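Local coordinates for uncharacterized protein (Bacteroides eggerthii, PDB 4GDZ), which is of unknown function but belongs to the DUF4251 family and folds as a curved antiparallel beta-sheet that carries a bound magnesium ion, at residues Q45-E50 with V71-G76; G101-I106 with F120-I125; D37-L42 with L133-G138. All blocks are in the same frame, centred on the assembly; numbering follows the deposited sequence.

Contact 1: residues Q45-E50 with V71-G76; sequences QQFVLE and VLVNQG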
# COMPACT_ATOMS: atom_id res chain seq x y z
N GLN A 45 3.55 23.77 15.38
CA GLN A 45 2.27 23.97 14.66
C GLN A 45 2.42 25.00 13.55
O GLN A 45 1.57 25.85 13.35
CB GLN A 45 1.15 24.38 15.62
CG GLN A 45 0.95 23.35 16.71
CD GLN A 45 -0.28 23.60 17.56
OE1 GLN A 45 -1.07 24.50 17.29
NE2 GLN A 45 -0.43 22.80 18.61
N GLN A 46 3.55 24.91 12.86
CA GLN A 46 3.87 25.78 11.74
C GLN A 46 4.49 24.89 10.66
O GLN A 46 5.69 24.65 10.64
CB GLN A 46 4.79 26.92 12.18
CG GLN A 46 4.07 27.91 13.08
CD GLN A 46 4.93 29.10 13.46
OE1 GLN A 46 6.00 28.93 13.97
NE2 GLN A 46 4.43 30.30 13.21
N PHE A 47 3.64 24.34 9.79
CA PHE A 47 4.07 23.38 8.81
C PHE A 47 3.18 23.37 7.58
O PHE A 47 2.03 23.82 7.62
CB PHE A 47 4.15 21.95 9.42
CG PHE A 47 2.83 21.40 9.92
CD1 PHE A 47 1.96 20.75 9.05
CD2 PHE A 47 2.48 21.51 11.26
CE1 PHE A 47 0.75 20.23 9.52
CE2 PHE A 47 1.27 20.99 11.73
CZ PHE A 47 0.42 20.34 10.86
N VAL A 48 3.74 22.85 6.49
CA VAL A 48 2.99 22.57 5.29
C VAL A 48 3.33 21.15 4.81
O VAL A 48 4.51 20.81 4.70
CB VAL A 48 3.29 23.55 4.13
CG1 VAL A 48 2.25 23.33 3.02
CG2 VAL A 48 3.27 24.99 4.60
N LEU A 49 2.32 20.35 4.55
CA LEU A 49 2.47 19.10 3.79
C LEU A 49 2.18 19.45 2.33
O LEU A 49 1.06 19.83 1.99
CB LEU A 49 1.49 18.05 4.30
CG LEU A 49 1.58 16.60 3.77
CD1 LEU A 49 1.06 16.47 2.35
CD2 LEU A 49 3.00 16.13 3.80
N GLU A 50 3.20 19.37 1.48
CA GLU A 50 3.07 19.61 0.05
C GLU A 50 2.95 18.25 -0.67
O GLU A 50 3.93 17.49 -0.73
CB GLU A 50 4.29 20.42 -0.46
CG GLU A 50 4.42 21.79 0.22
CD GLU A 50 5.48 22.72 -0.39
OE1 GLU A 50 6.25 22.29 -1.28
OE2 GLU A 50 5.57 23.89 0.06
N VAL A 71 -1.65 20.84 2.84
CA VAL A 71 -2.23 21.13 4.15
C VAL A 71 -1.25 22.05 4.87
O VAL A 71 -0.07 21.72 5.08
CB VAL A 71 -2.49 19.84 4.98
CG1 VAL A 71 -3.03 20.23 6.36
CG2 VAL A 71 -3.47 18.90 4.26
N LEU A 72 -1.74 23.24 5.20
CA LEU A 72 -0.96 24.28 5.86
C LEU A 72 -1.55 24.56 7.22
O LEU A 72 -2.76 24.76 7.35
CB LEU A 72 -0.98 25.56 5.03
CG LEU A 72 -0.15 26.76 5.55
CD1 LEU A 72 0.36 27.60 4.39
CD2 LEU A 72 -0.99 27.59 6.49
N VAL A 73 -0.71 24.55 8.25
CA VAL A 73 -1.12 24.87 9.60
C VAL A 73 -0.17 25.95 10.09
O VAL A 73 1.06 25.81 9.98
CB VAL A 73 -1.13 23.64 10.54
CG1 VAL A 73 -1.32 24.08 12.00
CG2 VAL A 73 -2.21 22.64 10.11
N ASN A 74 -0.74 27.04 10.58
CA ASN A 74 0.05 28.13 11.15
C ASN A 74 -0.60 28.58 12.44
O ASN A 74 -1.49 29.43 12.42
CB ASN A 74 0.18 29.29 10.18
CG ASN A 74 1.14 30.35 10.70
OD1 ASN A 74 1.70 30.24 11.80
ND2 ASN A 74 1.36 31.37 9.89
N GLN A 75 -0.19 27.93 13.52
CA GLN A 75 -0.73 28.13 14.85
C GLN A 75 -2.24 27.81 14.85
O GLN A 75 -2.59 26.68 14.51
CB GLN A 75 -0.28 29.49 15.40
CG GLN A 75 1.23 29.40 15.64
CD GLN A 75 1.91 30.70 16.04
OE1 GLN A 75 1.42 31.81 15.83
NE2 GLN A 75 3.10 30.55 16.59
N GLY A 76 -3.12 28.72 15.20
CA GLY A 76 -4.55 28.34 15.26
C GLY A 76 -5.31 28.40 13.93
O GLY A 76 -6.53 28.18 13.90
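Phe47 takes chi1 63°, so its CG sits in the crowded position between the backbone N and the carbonyl carbon. The ring thereby comes to lie alongside Val73, which has CG1 anti to the backbone N and CG2 beside it. The two residues form a hydrogen-bonded pair in the antiparallel beta hairpin of strands 46-55 and 61-74. Val73 CB sits over one face of the Phe47 ring in a CH-pi contact, 3.9 Å from its centroid. Val73 CG2 touches the ring tip, 3.6 Å from Phe47 CZ. Leu49 and Val71 continue this face, and Phe120 of strand 116-123 packs on Phe47, Val71 and Val73.

The backbones run almost exactly antiparallel. Phe47 and Val73 are joined by two N-H...O=C bonds, as are Leu49 and Val71. The one from Val73 N to Phe47 O is nearly straight at 2.9 Å. Gln45 leaves helix 28-44 with positive phi in a Schellman motif. Gln45 O still accepts from Gln75 N at 2.7 Å, nearly along the C=O axis.

The other face carries Gln46, Val48, Leu72 and Asn74. Val48 CG2 meets Leu72 CD1 obliquely at 3.9 Å. Gln46 is extended beyond CG and lies side by side with Gln75, their amide planes stacked and only 3° apart. Gln46 NE2 gives a straight bond to Asn74 OD1, 3.1 Å long. OD1 lies in the amide plane of Gln46, whereas NE2 stands 28° out of the carbonyl plane of Asn74.

Contact 2: residues G101-I106 with F120-I125; sequences GTVSDI and FSIQGI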
# COMPACT_ATOMS: atom_id res chain seq x y z
N GLY A 101 -9.70 28.00 7.50
CA GLY A 101 -10.26 28.43 8.77
C GLY A 101 -9.37 28.16 9.98
O GLY A 101 -8.19 28.46 9.97
N THR A 102 -9.97 27.62 11.03
CA THR A 102 -9.29 27.47 12.30
C THR A 102 -8.98 26.00 12.54
O THR A 102 -9.68 25.12 12.04
CB THR A 102 -10.14 28.01 13.45
OG1 THR A 102 -11.40 27.35 13.39
CG2 THR A 102 -10.31 29.56 13.36
N VAL A 103 -7.91 25.76 13.29
CA VAL A 103 -7.42 24.41 13.58
C VAL A 103 -7.83 24.03 14.98
O VAL A 103 -7.68 24.82 15.89
CB VAL A 103 -5.88 24.35 13.44
CG1 VAL A 103 -5.33 23.02 13.93
CG2 VAL A 103 -5.48 24.59 11.99
N SER A 104 -8.35 22.82 15.16
CA SER A 104 -8.79 22.39 16.48
C SER A 104 -8.56 20.90 16.66
O SER A 104 -8.29 20.16 15.69
CB SER A 104 -10.29 22.68 16.65
OG SER A 104 -11.08 21.92 15.73
N ASP A 105 -8.70 20.48 17.92
CA ASP A 105 -8.68 19.05 18.30
C ASP A 105 -7.40 18.36 17.87
O ASP A 105 -7.47 17.29 17.30
CB ASP A 105 -9.90 18.31 17.70
CG ASP A 105 -11.23 18.97 18.08
OD1 ASP A 105 -11.48 19.11 19.29
OD2 ASP A 105 -12.01 19.37 17.18
N ILE A 106 -6.24 18.95 18.15
CA ILE A 106 -4.95 18.36 17.76
C ILE A 106 -4.62 17.19 18.67
O ILE A 106 -4.65 17.34 19.89
CB ILE A 106 -3.79 19.37 17.85
CG1 ILE A 106 -4.01 20.55 16.88
CG2 ILE A 106 -2.47 18.68 17.49
CD1 ILE A 106 -3.25 21.80 17.31
N PHE A 120 -6.16 16.29 13.46
CA PHE A 120 -6.71 17.60 13.75
C PHE A 120 -7.83 17.89 12.76
O PHE A 120 -7.99 17.17 11.76
CB PHE A 120 -5.63 18.71 13.74
CG PHE A 120 -4.89 18.84 12.44
CD1 PHE A 120 -3.75 18.09 12.20
CD2 PHE A 120 -5.31 19.74 11.46
CE1 PHE A 120 -3.07 18.20 11.00
CE2 PHE A 120 -4.61 19.86 10.27
CZ PHE A 120 -3.50 19.08 10.04
N SER A 121 -8.64 18.90 13.07
CA SER A 121 -9.67 19.39 12.16
C SER A 121 -9.42 20.84 11.76
O SER A 121 -8.87 21.62 12.54
CB SER A 121 -11.06 19.25 12.78
OG SER A 121 -11.46 17.89 12.66
N ILE A 122 -9.79 21.16 10.53
CA ILE A 122 -9.81 22.55 10.02
C ILE A 122 -11.27 22.91 9.83
O ILE A 122 -11.99 22.19 9.12
CB ILE A 122 -9.03 22.70 8.70
CG1 ILE A 122 -7.56 22.33 8.93
CG2 ILE A 122 -9.15 24.14 8.15
CD1 ILE A 122 -6.72 22.39 7.68
N GLN A 123 -11.72 23.97 10.50
CA GLN A 123 -13.13 24.39 10.46
C GLN A 123 -13.28 25.68 9.64
O GLN A 123 -12.74 26.72 10.00
CB GLN A 123 -13.66 24.66 11.88
CG GLN A 123 -15.10 25.19 11.95
CD GLN A 123 -16.13 24.13 11.59
OE1 GLN A 123 -16.19 23.10 12.23
NE2 GLN A 123 -16.94 24.39 10.56
N GLY A 124 -14.02 25.60 8.54
CA GLY A 124 -14.35 26.77 7.74
C GLY A 124 -15.79 27.20 8.00
O GLY A 124 -16.41 26.78 8.98
N ILE A 125 -16.33 27.99 7.09
CA ILE A 125 -17.72 28.46 7.20
C ILE A 125 -18.62 27.48 6.45
O ILE A 125 -18.59 27.40 5.21
CB ILE A 125 -17.86 29.89 6.67
CG1 ILE A 125 -16.95 30.82 7.50
CG2 ILE A 125 -19.32 30.35 6.79
CD1 ILE A 125 -16.88 32.24 6.98
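Strands 102-110 and 116-123 form a beta hairpin, and this contact lies at its open end, away from the turn. Thr102 pairs with Gln123 and Ser104 with Ser121, each through two backbone bonds. The bond from Ser121 N to Ser104 O is almost straight at 2.9 Å. That from Thr102 N to Gln123 O is longer, 3.1 Å, and its donor stands 29° out of the carbonyl plane. Gly101 CA approaches Gln123 O at 3.3 Å; a side chain here would clash with that oxygen.

Within this chain, strand 102-110 is an outermost strand of the antiparallel sheet. Its Val103 and the facing Ile122 turn toward the apolar side. Val103 CG1 reaches Phe120 CD2 at 4.1 Å, crossing the ring obliquely. Ile106 CG1 lies alongside Phe120 CB, 4.0 Å away.

The opposite side bears Thr102, Ser104, Ser121 and Gln123. Ser104 OG, at chi1 64°, donates to Asp105 OD2 from above the carboxylate plane, 3.1 Å apart. An alanine at Ser104 would lose this bond and would probably leave the Asp105 carboxylate less firmly placed. In one conformer, Gln123 bends at chi2 71° and Gln123 NE2 bonds to Gly124 O at 2.9 Å, on a lone pair.

Contact 3: residues D37-L42 with L133-G138; sequences DAVAAL and LTLTNG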
# COMPACT_ATOMS: atom_id res chain seq x y z
N ASP A 37 13.70 18.61 11.05
CA ASP A 37 13.03 19.87 10.69
C ASP A 37 11.50 19.66 10.68
O ASP A 37 10.75 20.53 11.14
CB ASP A 37 13.44 20.36 9.28
CG ASP A 37 14.89 20.84 9.20
OD1 ASP A 37 15.55 21.04 10.24
OD2 ASP A 37 15.36 21.04 8.04
N ALA A 38 11.05 18.52 10.13
CA ALA A 38 9.61 18.20 10.05
C ALA A 38 9.03 18.06 11.45
O ALA A 38 7.97 18.61 11.73
CB ALA A 38 9.37 16.94 9.24
N VAL A 39 9.73 17.36 12.34
CA VAL A 39 9.30 17.18 13.73
C VAL A 39 9.22 18.51 14.49
O VAL A 39 8.22 18.79 15.16
CB VAL A 39 10.20 16.19 14.50
CG1 VAL A 39 9.91 16.24 15.99
CG2 VAL A 39 10.02 14.78 13.95
N ALA A 40 10.25 19.35 14.35
CA ALA A 40 10.21 20.68 14.95
C ALA A 40 9.05 21.51 14.36
O ALA A 40 8.41 22.26 15.09
CB ALA A 40 11.54 21.41 14.77
N ALA A 41 8.75 21.36 13.07
CA ALA A 41 7.63 22.12 12.45
C ALA A 41 6.27 21.68 13.04
O ALA A 41 5.43 22.52 13.35
CB ALA A 41 7.64 21.96 10.94
N LEU A 42 6.06 20.36 13.18
CA LEU A 42 4.84 19.83 13.81
C LEU A 42 4.72 20.35 15.22
O LEU A 42 3.66 20.80 15.61
CB LEU A 42 4.85 18.31 13.88
CG LEU A 42 4.64 17.57 12.57
CD1 LEU A 42 4.95 16.08 12.78
CD2 LEU A 42 3.21 17.79 12.05
N LEU A 133 -2.47 12.56 9.78
CA LEU A 133 -1.14 12.71 9.18
C LEU A 133 -0.17 11.77 9.87
O LEU A 133 -0.14 11.69 11.11
CB LEU A 133 -0.71 14.18 9.31
CG LEU A 133 0.67 14.68 8.86
CD1 LEU A 133 0.66 16.20 8.88
CD2 LEU A 133 1.76 14.15 9.78
N THR A 134 0.65 11.07 9.08
CA THR A 134 1.64 10.15 9.60
C THR A 134 3.00 10.49 8.99
O THR A 134 3.09 10.86 7.81
CB THR A 134 1.31 8.68 9.29
OG1 THR A 134 1.23 8.52 7.87
CG2 THR A 134 0.00 8.27 9.98
N LEU A 135 4.03 10.42 9.82
CA LEU A 135 5.42 10.69 9.43
C LEU A 135 6.25 9.53 9.91
O LEU A 135 6.29 9.24 11.10
CB LEU A 135 5.91 12.02 10.07
CG LEU A 135 7.37 12.45 9.86
CD1 LEU A 135 7.60 12.90 8.43
CD2 LEU A 135 7.76 13.57 10.83
N THR A 136 6.93 8.86 8.99
CA THR A 136 7.87 7.80 9.35
C THR A 136 9.26 8.40 9.71
O THR A 136 9.72 9.38 9.09
CB THR A 136 7.95 6.75 8.22
OG1 THR A 136 6.65 6.15 8.07
CG2 THR A 136 8.96 5.62 8.54
N ASN A 137 9.90 7.84 10.73
CA ASN A 137 11.26 8.24 11.11
C ASN A 137 12.21 8.24 9.90
O ASN A 137 12.05 7.44 8.96
CB ASN A 137 11.80 7.32 12.22
CG ASN A 137 13.24 7.65 12.63
OD1 ASN A 137 13.57 8.78 13.01
ND2 ASN A 137 14.11 6.65 12.55
N GLY A 138 13.18 9.15 9.91
CA GLY A 138 14.29 9.12 8.96
C GLY A 138 14.14 9.99 7.73
O GLY A 138 15.11 10.19 7.01
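Ala38 is the first residue of 37-42 to touch the strand. Ala38 CB points toward segment 133-138 and meets Leu135 CD2 at 4.1 Å. Val39 follows on the flank of the helix. With CG1 anti to the backbone N, chi1 169°, Val39 CG2 is placed beside that N and reaches the same Leu135 CD2, 4.0 Å away. The Val39 and Leu135 side chains cross at about a right angle. One helical turn after Ala38 comes Leu42, whose backbone N bonds to Ala38 O. Its two methyls divide between two residues of the strand. Leu42 CD1 packs against Leu135 CD2 at 4.2 Å, and Leu42 CD2 approaches Leu133 CD1 at 4.4 Å.

Leu135 CD2 is thus shared by three helix residues. The leucine extends with CG anti to the backbone N, chi1 176°, which carries its branch out from the strand. Leu133 points the same way, two residues earlier. No hydrogen bond crosses the contact; it is purely apolar packing of a helix on a sheet.

The axes of helix segment 37-42 and strand 133-135 come within 11.2 Å, and their N-to-C directions differ by 146°, roughly antiparallel. This part of helix 28-44 packs on the sheet, with Val39 and Leu42 also on Ile116 of strand 116-123. Leu42 further touches Leu161 of strand 155-163, and both Leu42 and Leu133 pack on Phe47 of strand 46-55.

How the contacts relate
Contacts 1 and 3 are buried, whereas contact 2 is only partly so. Contacts 1 and 2 each join two strands of a hairpin by regular backbone bonds; contact 3 joins helix to strand by methyl packing alone. All three reach the same sheet. Contacts 1 and 3 share the Phe47 ring, and Gln46 N probably bonds to Ala41 O, 3.1 Å away. Contacts 1 and 2 share the Phe120 ring, and Gly76 O probably accepts a hydrogen bond from Val103 N. Contacts 2 and 3 do not touch, though strands 116-123 and 128-135 are neighbours. Polar side chains line one side of contact 2, but in contact 1 the amides gather near the end of the pairing.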